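Local coordinates for protein glycosyl hydrolase (Streptomyces cattleya, PDB 7LR8) that probably hydrolyses the beta-1,4 linkage between mannose and N-acetylglucosamine in N-glycan cores, as a glycosidase of family GH5, subfamily 18, at residues S102-P107 and N155-H160; E171-W176 and H207-A212. The protein carries 1 engineered substitution. All blocks are in the same frame, centred on the assembly; numbering follows the deposited sequence.

Interaction 1: residues S102-P107 and N155-H160. With NAG (2-acetamido-2-deoxy-beta-D-glucopyranose), chain D.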
ATOM      1  N   SER B 102      11.768   2.104   7.352  1.00 19.60           N
ATOM      2  CA  SER B 102      10.691   2.663   8.187  1.00 20.30           C
ATOM      3  C   SER B 102       9.324   2.592   7.520  1.00 18.97           C
ATOM      4  O   SER B 102       8.321   2.840   8.191  1.00 22.71           O
ATOM      5  CB  SER B 102      10.944   4.114   8.642  1.00 26.33           C
ATOM      6  OG  SER B 102      10.629   5.035   7.604  1.00 22.17           O
ATOM      7  N   PHE B 103       9.251   2.263   6.234  1.00 17.32           N
ATOM      8  CA  PHE B 103       7.994   2.127   5.501  1.00 17.63           C
ATOM      9  C   PHE B 103       7.573   0.666   5.358  1.00 16.33           C
ATOM     10  O   PHE B 103       8.385  -0.202   5.010  1.00 16.86           O
ATOM     11  CB  PHE B 103       8.113   2.737   4.102  1.00 17.07           C
ATOM     12  CG  PHE B 103       8.436   4.197   4.108  1.00 19.34           C
ATOM     13  CD1 PHE B 103       7.430   5.140   4.274  1.00 23.87           C
ATOM     14  CD2 PHE B 103       9.762   4.635   3.969  1.00 20.29           C
ATOM     15  CE1 PHE B 103       7.735   6.498   4.292  1.00 27.13           C
ATOM     16  CE2 PHE B 103      10.062   5.980   3.970  1.00 21.25           C
ATOM     17  CZ  PHE B 103       9.044   6.916   4.141  1.00 26.73           C
ATOM     18  N   ASP B 104       6.281   0.414   5.569  1.00 16.45           N
ATOM     19  CA  ASP B 104       5.665  -0.881   5.288  1.00 16.38           C
ATOM     20  C   ASP B 104       4.964  -0.814   3.939  1.00 16.86           C
ATOM     21  O   ASP B 104       4.061   0.014   3.742  1.00 19.60           O
ATOM     22  CB  ASP B 104       4.647  -1.256   6.367  1.00 18.34           C
ATOM     23  CG  ASP B 104       5.284  -1.632   7.690  1.00 19.90           C
ATOM     24  OD1 ASP B 104       6.482  -2.016   7.723  1.00 20.11           O
ATOM     25  OD2 ASP B 104       4.557  -1.558   8.704  1.00 20.44           O
ATOM     26  N   PHE B 105       5.331  -1.729   3.033  1.00 16.45           N
ATOM     27  CA  PHE B 105       4.720  -1.846   1.708  1.00 15.75           C
ATOM     28  C   PHE B 105       3.844  -3.095   1.715  1.00 14.13           C
ATOM     29  O   PHE B 105       4.327  -4.208   1.477  1.00 16.08           O
ATOM     30  CB  PHE B 105       5.795  -1.893   0.624  1.00 14.14           C
ATOM     31  CG  PHE B 105       6.589  -0.614   0.536  1.00 14.75           C
ATOM     32  CD1 PHE B 105       6.086   0.483  -0.142  1.00 18.74           C
ATOM     33  CD2 PHE B 105       7.799  -0.497   1.195  1.00 15.83           C
ATOM     34  CE1 PHE B 105       6.792   1.690  -0.195  1.00 20.86           C
ATOM     35  CE2 PHE B 105       8.517   0.697   1.146  1.00 18.95           C
ATOM     36  CZ  PHE B 105       8.008   1.789   0.448  1.00 20.66           C
ATOM     37  N   LEU B 106       2.552  -2.908   1.997  1.00 13.06           N
ATOM     38  CA  LEU B 106       1.639  -4.039   2.124  1.00 16.13           C
ATOM     39  C   LEU B 106       0.631  -4.042   0.991  1.00 18.87           C
ATOM     40  O   LEU B 106       0.039  -2.995   0.697  1.00 17.06           O
ATOM     41  CB  LEU B 106       0.912  -3.980   3.472  1.00 19.79           C
ATOM     42  CG  LEU B 106       1.793  -4.147   4.717  1.00 18.93           C
ATOM     43  CD1 LEU B 106       1.072  -3.628   5.966  1.00 21.85           C
ATOM     44  CD2 LEU B 106       2.224  -5.604   4.892  1.00 23.02           C
ATOM     45  N   PRO B 107       0.399  -5.184   0.332  1.00 16.75           N
ATOM     46  CA  PRO B 107      -0.578  -5.206  -0.763  1.00 13.94           C
ATOM     47  C   PRO B 107      -1.984  -4.928  -0.250  1.00 15.72           C
ATOM     48  O   PRO B 107      -2.340  -5.284   0.876  1.00 16.87           O
ATOM     49  CB  PRO B 107      -0.460  -6.630  -1.324  1.00 16.85           C
ATOM     50  CG  PRO B 107       0.896  -7.131  -0.835  1.00 20.87           C
ATOM     51  CD  PRO B 107       1.076  -6.482   0.506  1.00 17.27           C
ATOM     52  N   ASN B 155      10.008 -10.386  10.280  1.00 16.94           N
ATOM     53  CA  ASN B 155       9.629 -10.529  11.683  1.00 17.86           C
ATOM     54  C   ASN B 155       9.159  -9.223  12.308  1.00 19.75           C
ATOM     55  O   ASN B 155       8.507  -9.264  13.357  1.00 17.04           O
ATOM     56  CB  ASN B 155      10.787 -11.109  12.519  1.00 16.38           C
ATOM     57  CG  ASN B 155      12.023 -10.190  12.602  1.00 16.01           C
ATOM     58  OD1 ASN B 155      12.466  -9.601  11.613  1.00 17.79           O
ATOM     59  ND2 ASN B 155      12.590 -10.098  13.793  1.00 17.61           N
ATOM     60  N   GLN B 156       9.483  -8.066  11.719  1.00 17.90           N
ATOM     61  CA  GLN B 156       9.025  -6.823  12.340  1.00 16.41           C
ATOM     62  C   GLN B 156       7.511  -6.643  12.247  1.00 20.26           C
ATOM     63  O   GLN B 156       6.973  -5.786  12.948  1.00 21.04           O
ATOM     64  CB  GLN B 156       9.750  -5.610  11.732  1.00 20.24           C
ATOM     65  CG  GLN B 156       9.317  -5.252  10.308  1.00 19.58           C
ATOM     66  CD  GLN B 156       8.320  -4.114  10.248  1.00 23.12           C
ATOM     67  OE1 GLN B 156       8.458  -3.110  10.935  1.00 24.11           O
ATOM     68  NE2 GLN B 156       7.300  -4.275   9.408  1.00 19.39           N
ATOM     69  N   PHE B 157       6.812  -7.442  11.438  1.00 19.53           N
ATOM     70  CA  PHE B 157       5.356  -7.390  11.414  1.00 19.63           C
ATOM     71  C   PHE B 157       4.712  -8.214  12.520  1.00 23.51           C
ATOM     72  O   PHE B 157       3.483  -8.171  12.656  1.00 22.52           O
ATOM     73  CB  PHE B 157       4.823  -7.884  10.062  1.00 17.60           C
ATOM     74  CG  PHE B 157       5.090  -6.940   8.920  1.00 17.01           C
ATOM     75  CD1 PHE B 157       4.282  -5.821   8.727  1.00 15.85           C
ATOM     76  CD2 PHE B 157       6.132  -7.188   8.021  1.00 18.93           C
ATOM     77  CE1 PHE B 157       4.515  -4.955   7.670  1.00 19.14           C
ATOM     78  CE2 PHE B 157       6.379  -6.322   6.970  1.00 18.51           C
ATOM     79  CZ  PHE B 157       5.562  -5.203   6.791  1.00 18.65           C
ATOM     80  N   SER B 158       5.497  -8.967  13.299  1.00 19.17           N
ATOM     81  CA  SER B 158       4.959 -10.077  14.074  1.00 20.32           C
ATOM     82  C   SER B 158       4.663  -9.735  15.527  1.00 26.57           C
ATOM     83  O   SER B 158       4.052 -10.556  16.225  1.00 23.31           O
ATOM     84  CB  SER B 158       5.910 -11.291  14.003  1.00 19.41           C
ATOM     85  OG  SER B 158       7.064 -11.135  14.810  1.00 20.50           O
ATOM     86  N   GLY B 159       5.039  -8.550  15.991  1.00 21.82           N
ATOM     87  CA  GLY B 159       4.747  -8.190  17.366  1.00 20.76           C
ATOM     88  C   GLY B 159       5.287  -6.818  17.708  1.00 22.81           C
ATOM     89  O   GLY B 159       5.715  -6.055  16.836  1.00 23.08           O
ATOM     90  N   HIS B 160       5.235  -6.515  19.001  1.00 22.06           N
ATOM     91  CA  HIS B 160       5.784  -5.271  19.524  1.00 22.51           C
ATOM     92  C   HIS B 160       7.219  -5.069  19.023  1.00 23.11           C
ATOM     93  O   HIS B 160       7.992  -6.038  18.943  1.00 24.99           O
ATOM     94  CB  HIS B 160       5.754  -5.306  21.056  1.00 33.77           C
ATOM     95  CG  HIS B 160       6.356  -4.099  21.708  1.00 45.70           C
ATOM     96  ND1 HIS B 160       7.706  -3.983  21.963  1.00 51.05           N
ATOM     97  CD2 HIS B 160       5.788  -2.955  22.159  1.00 49.78           C
ATOM     98  CE1 HIS B 160       7.945  -2.818  22.541  1.00 51.56           C
ATOM     99  NE2 HIS B 160       6.798  -2.175  22.670  1.00 50.79           N
TER
HETATM  100  C1  NAG D   1      14.253  -1.018  12.820  1.00 38.13           C
HETATM  101  C2  NAG D   1      13.789  -0.218  11.603  1.00 40.71           C
HETATM  102  C3  NAG D   1      14.127  -0.967  10.307  1.00 30.03           C
HETATM  103  C4  NAG D   1      15.596  -1.386  10.275  1.00 30.50           C
HETATM  104  C5  NAG D   1      15.901  -2.169  11.554  1.00 34.14           C
HETATM  105  C6  NAG D   1      17.331  -2.627  11.701  1.00 31.73           C
HETATM  106  C7  NAG D   1      11.808   1.248  11.530  1.00 40.71           C
HETATM  107  C8  NAG D   1      10.313   1.313  11.676  1.00 26.05           C
HETATM  108  N2  NAG D   1      12.360   0.040  11.692  1.00 45.91           N
HETATM  109  O1  NAG D   1      14.050  -0.257  13.963  1.00 33.50           O
HETATM  110  O3  NAG D   1      13.819  -0.155   9.181  1.00 21.49           O
HETATM  111  O4  NAG D   1      15.809  -2.174   9.105  1.00 26.35           O
HETATM  112  O5  NAG D   1      15.631  -1.334  12.688  1.00 37.81           O
HETATM  113  O6  NAG D   1      17.475  -3.475  12.833  1.00 32.44           O
HETATM  114  O7  NAG D   1      12.482   2.244  11.269  1.00 37.21           O
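Asp-104 meets two neighbours in sequence, Gln-156 and Phe-157, each in its own way. It belongs to the short hairpin arm 103-104, which faces the loop after barrel strand 145-152 beside the glycan pocket. Gln-156 has CG between its backbone N and carbonyl carbon (chi1 72°) and bends again at chi2, which folds the amide back over the Phe-157 ring, with NE2 3.1 Å above the ring centre. From there NE2 reaches Asp-104 OD1 at 2.9 Å, a weak hydrogen bond bent to 127°, with the amide and carboxylate planes 62° apart. The carboxylate also leans on the aromatic ring, its CG lying 3.4 Å from Phe-157 CE1. Leu-106 slides past in the opposite sense and sets CD2 3.7 Å from that same CE1. Stronger polar partners lie outside: OD1 also bonds His-99, and OD2 bonds His-162 and Thr-112 of the second subunit, whose Trp-113 donates NE1 to Gln-156 OE1. With an alanine here, His-99, His-162 and that Thr-112 would probably lose their carboxylate partner, and the Gln-156 amide would keep Trp-113 but not its carboxylate. Since the other imidazole nitrogen of His-99 binds the N-acetylglucosamine, the chemistry is consistent with a second-shell role in which Asp-104 probably orients and polarises the sugar-binding histidine while its carboxylate ties pocket and dimer interface together.

Interaction 2: residues E171-W176 and H207-A212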
ATOM      1  N   GLU B 171       5.816 -21.374  16.959  1.00 21.96           N
ATOM      2  CA  GLU B 171       5.589 -22.548  16.121  1.00 24.43           C
ATOM      3  C   GLU B 171       5.011 -22.160  14.763  1.00 25.55           C
ATOM      4  O   GLU B 171       5.390 -22.734  13.735  1.00 26.44           O
ATOM      5  CB  GLU B 171       4.665 -23.543  16.829  1.00 31.22           C
ATOM      6  CG  GLU B 171       4.547 -24.881  16.105  1.00 52.08           C
ATOM      7  CD  GLU B 171       3.216 -25.578  16.349  1.00 70.35           C
ATOM      8  OE1 GLU B 171       2.546 -25.252  17.352  1.00 75.89           O
ATOM      9  OE2 GLU B 171       2.841 -26.451  15.535  1.00 75.71           O
ATOM     10  N   GLN B 172       4.084 -21.193  14.740  1.00 19.38           N
ATOM     11  CA  GLN B 172       3.529 -20.738  13.471  1.00 21.74           C
ATOM     12  C   GLN B 172       4.574 -20.005  12.640  1.00 23.94           C
ATOM     13  O   GLN B 172       4.587 -20.121  11.408  1.00 21.76           O
ATOM     14  CB  GLN B 172       2.322 -19.836  13.712  1.00 23.91           C
ATOM     15  CG  GLN B 172       1.126 -20.552  14.305  1.00 22.49           C
ATOM     16  CD  GLN B 172       0.033 -19.591  14.735  1.00 26.72           C
ATOM     17  OE1 GLN B 172       0.311 -18.510  15.244  1.00 21.57           O
ATOM     18  NE2 GLN B 172      -1.219 -19.985  14.531  1.00 28.41           N
ATOM     19  N   ALA B 173       5.456 -19.248  13.296  1.00 20.84           N
ATOM     20  CA  ALA B 173       6.526 -18.565  12.573  1.00 20.27           C
ATOM     21  C   ALA B 173       7.453 -19.571  11.894  1.00 18.99           C
ATOM     22  O   ALA B 173       7.806 -19.413  10.717  1.00 21.64           O
ATOM     23  CB  ALA B 173       7.308 -17.657  13.527  1.00 18.34           C
ATOM     24  N   GLY B 174       7.866 -20.606  12.632  1.00 21.76           N
ATOM     25  CA  GLY B 174       8.736 -21.618  12.055  1.00 20.92           C
ATOM     26  C   GLY B 174       8.080 -22.368  10.913  1.00 24.43           C
ATOM     27  O   GLY B 174       8.716 -22.645   9.890  1.00 23.80           O
ATOM     28  N   ASP B 175       6.799 -22.710  11.070  1.00 22.23           N
ATOM     29  CA  ASP B 175       6.071 -23.385   9.999  1.00 25.52           C
ATOM     30  C   ASP B 175       5.979 -22.508   8.755  1.00 21.63           C
ATOM     31  O   ASP B 175       6.148 -22.995   7.629  1.00 21.23           O
ATOM     32  CB  ASP B 175       4.674 -23.787  10.478  1.00 25.70           C
ATOM     33  CG  ASP B 175       4.690 -24.989  11.416  1.00 29.74           C
ATOM     34  OD1 ASP B 175       5.669 -25.755  11.405  1.00 35.36           O
ATOM     35  OD2 ASP B 175       3.701 -25.177  12.157  1.00 34.07           O
ATOM     36  N   TRP B 176       5.710 -21.210   8.939  1.00 19.22           N
ATOM     37  CA  TRP B 176       5.637 -20.282   7.814  1.00 16.95           C
ATOM     38  C   TRP B 176       6.977 -20.186   7.097  1.00 17.56           C
ATOM     39  O   TRP B 176       7.042 -20.251   5.863  1.00 17.79           O
ATOM     40  CB  TRP B 176       5.198 -18.901   8.310  1.00 17.91           C
ATOM     41  CG  TRP B 176       5.059 -17.884   7.232  1.00 17.86           C
ATOM     42  CD1 TRP B 176       3.994 -17.726   6.378  1.00 17.33           C
ATOM     43  CD2 TRP B 176       6.007 -16.878   6.883  1.00 18.81           C
ATOM     44  NE1 TRP B 176       4.230 -16.671   5.526  1.00 16.06           N
ATOM     45  CE2 TRP B 176       5.457 -16.129   5.820  1.00 14.70           C
ATOM     46  CE3 TRP B 176       7.272 -16.524   7.378  1.00 17.99           C
ATOM     47  CZ2 TRP B 176       6.133 -15.065   5.222  1.00 14.61           C
ATOM     48  CZ3 TRP B 176       7.945 -15.446   6.793  1.00 19.32           C
ATOM     49  CH2 TRP B 176       7.374 -14.729   5.732  1.00 18.44           C
ATOM     50  N   HIS B 207       9.391 -12.340  21.527  1.00 24.06           N
ATOM     51  CA  HIS B 207       9.289 -12.128  20.083  1.00 20.68           C
ATOM     52  C   HIS B 207       9.114 -13.473  19.377  1.00 20.60           C
ATOM     53  O   HIS B 207       9.812 -14.436  19.710  1.00 22.79           O
ATOM     54  CB  HIS B 207      10.541 -11.397  19.581  1.00 20.16           C
ATOM     55  CG  HIS B 207      10.480 -11.002  18.138  1.00 21.74           C
ATOM     56  ND1 HIS B 207       9.628 -10.025  17.667  1.00 20.35           N
ATOM     57  CD2 HIS B 207      11.190 -11.435  17.065  1.00 18.75           C
ATOM     58  CE1 HIS B 207       9.813  -9.877  16.366  1.00 16.82           C
ATOM     59  NE2 HIS B 207      10.744 -10.730  15.975  1.00 17.39           N
ATOM     60  N   PRO B 208       8.186 -13.582  18.418  1.00 23.53           N
ATOM     61  CA  PRO B 208       7.829 -14.909  17.882  1.00 21.12           C
ATOM     62  C   PRO B 208       8.920 -15.542  17.046  1.00 25.16           C
ATOM     63  O   PRO B 208       8.961 -16.775  16.929  1.00 22.21           O
ATOM     64  CB  PRO B 208       6.583 -14.625  17.026  1.00 18.88           C
ATOM     65  CG  PRO B 208       6.086 -13.302  17.472  1.00 26.23           C
ATOM     66  CD  PRO B 208       7.290 -12.526  17.921  1.00 25.74           C
ATOM     67  N   PHE B 209       9.774 -14.739  16.423  1.00 19.60           N
ATOM     68  CA  PHE B 209      10.875 -15.260  15.632  1.00 21.27           C
ATOM     69  C   PHE B 209      12.065 -15.418  16.560  1.00 23.11           C
ATOM     70  O   PHE B 209      12.431 -14.472  17.266  1.00 20.85           O
ATOM     71  CB  PHE B 209      11.186 -14.332  14.457  1.00 16.74           C
ATOM     72  CG  PHE B 209      10.198 -14.448  13.314  1.00 18.84           C
ATOM     73  CD1 PHE B 209       8.966 -13.805  13.369  1.00 18.14           C
ATOM     74  CD2 PHE B 209      10.517 -15.183  12.180  1.00 22.05           C
ATOM     75  CE1 PHE B 209       8.054 -13.912  12.307  1.00 19.63           C
ATOM     76  CE2 PHE B 209       9.618 -15.298  11.117  1.00 20.20           C
ATOM     77  CZ  PHE B 209       8.379 -14.663  11.181  1.00 20.66           C
ATOM     78  N   THR B 210      12.627 -16.623  16.607  1.00 21.75           N
ATOM     79  CA  THR B 210      13.569 -16.981  17.656  1.00 22.51           C
ATOM     80  C   THR B 210      14.991 -17.114  17.124  1.00 26.00           C
ATOM     81  O   THR B 210      15.214 -17.197  15.909  1.00 23.91           O
ATOM     82  CB  THR B 210      13.160 -18.305  18.315  1.00 21.63           C
ATOM     83  OG1 THR B 210      13.307 -19.375  17.368  1.00 21.57           O
ATOM     84  CG2 THR B 210      11.707 -18.246  18.805  1.00 21.95           C
ATOM     85  N   PRO B 211      15.990 -17.129  18.014  1.00 21.37           N
ATOM     86  CA  PRO B 211      17.349 -17.459  17.554  1.00 23.12           C
ATOM     87  C   PRO B 211      17.423 -18.820  16.890  1.00 20.67           C
ATOM     88  O   PRO B 211      18.157 -19.000  15.911  1.00 22.10           O
ATOM     89  CB  PRO B 211      18.176 -17.417  18.844  1.00 21.83           C
ATOM     90  CG  PRO B 211      17.392 -16.530  19.782  1.00 19.88           C
ATOM     91  CD  PRO B 211      15.951 -16.790  19.450  1.00 22.66           C
ATOM     92  N   ALA B 212      16.671 -19.792  17.397  1.00 22.16           N
ATOM     93  CA  ALA B 212      16.668 -21.113  16.779  1.00 22.96           C
ATOM     94  C   ALA B 212      16.161 -21.056  15.338  1.00 24.89           C
ATOM     95  O   ALA B 212      16.710 -21.735  14.459  1.00 25.07           O
ATOM     96  CB  ALA B 212      15.823 -22.073  17.615  1.00 24.77           C
TER
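Helix 170-187 runs past the loop that leads into helix 211-216, and the two backbones come nearest at Ala-173 and Phe-209, whose CA atoms are 6.3 Å apart. Both belong to the outer layer of the (beta/alpha)8 barrel characteristic of GH5 enzymes: helix 170-187 follows strand 145-152, while the loop lies beyond strand 194-196, the next strand of the barrel. The join is a small methyl set against a large ring. Phe-209 carries CG anti to its carbonyl carbon (chi1 -77°), and although its CB does not aim at the helix, the ring swings nearer and lies flat against Ala-173. The CB of Ala-173 sits 3.9 Å from the centroid of the Phe-209 ring and only 8° off the ring normal, a CH-pi contact centred on the face. A residue no larger than alanine is consistent with the closeness of helix and loop here. One turn on, Trp-176 extends its indole with CG anti to the backbone N (chi1 -179°), bringing CE3 to the edge of the phenylalanine, 4.4 Å from CZ of Phe-209. One ring thus meets the helix twice, by a face and by an edge. The indole NE1 donates to Gln-128, and the ring system also meets Phe-119 edge-to-face. On the loop side, Arg-373 grips the carbonyl oxygens of His-207 and Phe-209, and Thr-210 N-caps helix 211-216 through OG1 to the backbone N of His-213. Apolar closure has a price: Pro-208 O is buried here with no polar partner in the model, and it lies 3.9 Å from the CB of Ala-173.

Overall arrangement
Both contacts are buried, yet their chemistry differs with their place in the barrel. Interaction 1 lies at the glycan pocket and against the second subunit, and mixes a widely shared carboxylate, weakly bonded across the contact, with aromatic and aliphatic packing. Interaction 2, in the outer layer and touched by no other chain, is made by apolar side chains, with a single buried carbonyl oxygen among them. They follow one another along the chain, their centres 16 Å apart, and meet through the loop 155-160: Asn-155 ND2 lies 2.9 Å from His-207 NE2, a probable hydrogen bond, its CB packs on Phe-209, and Ser-158 rests on His-207 and Pro-208. The outer helix-loop junction thus backs onto the loop beside the pocket.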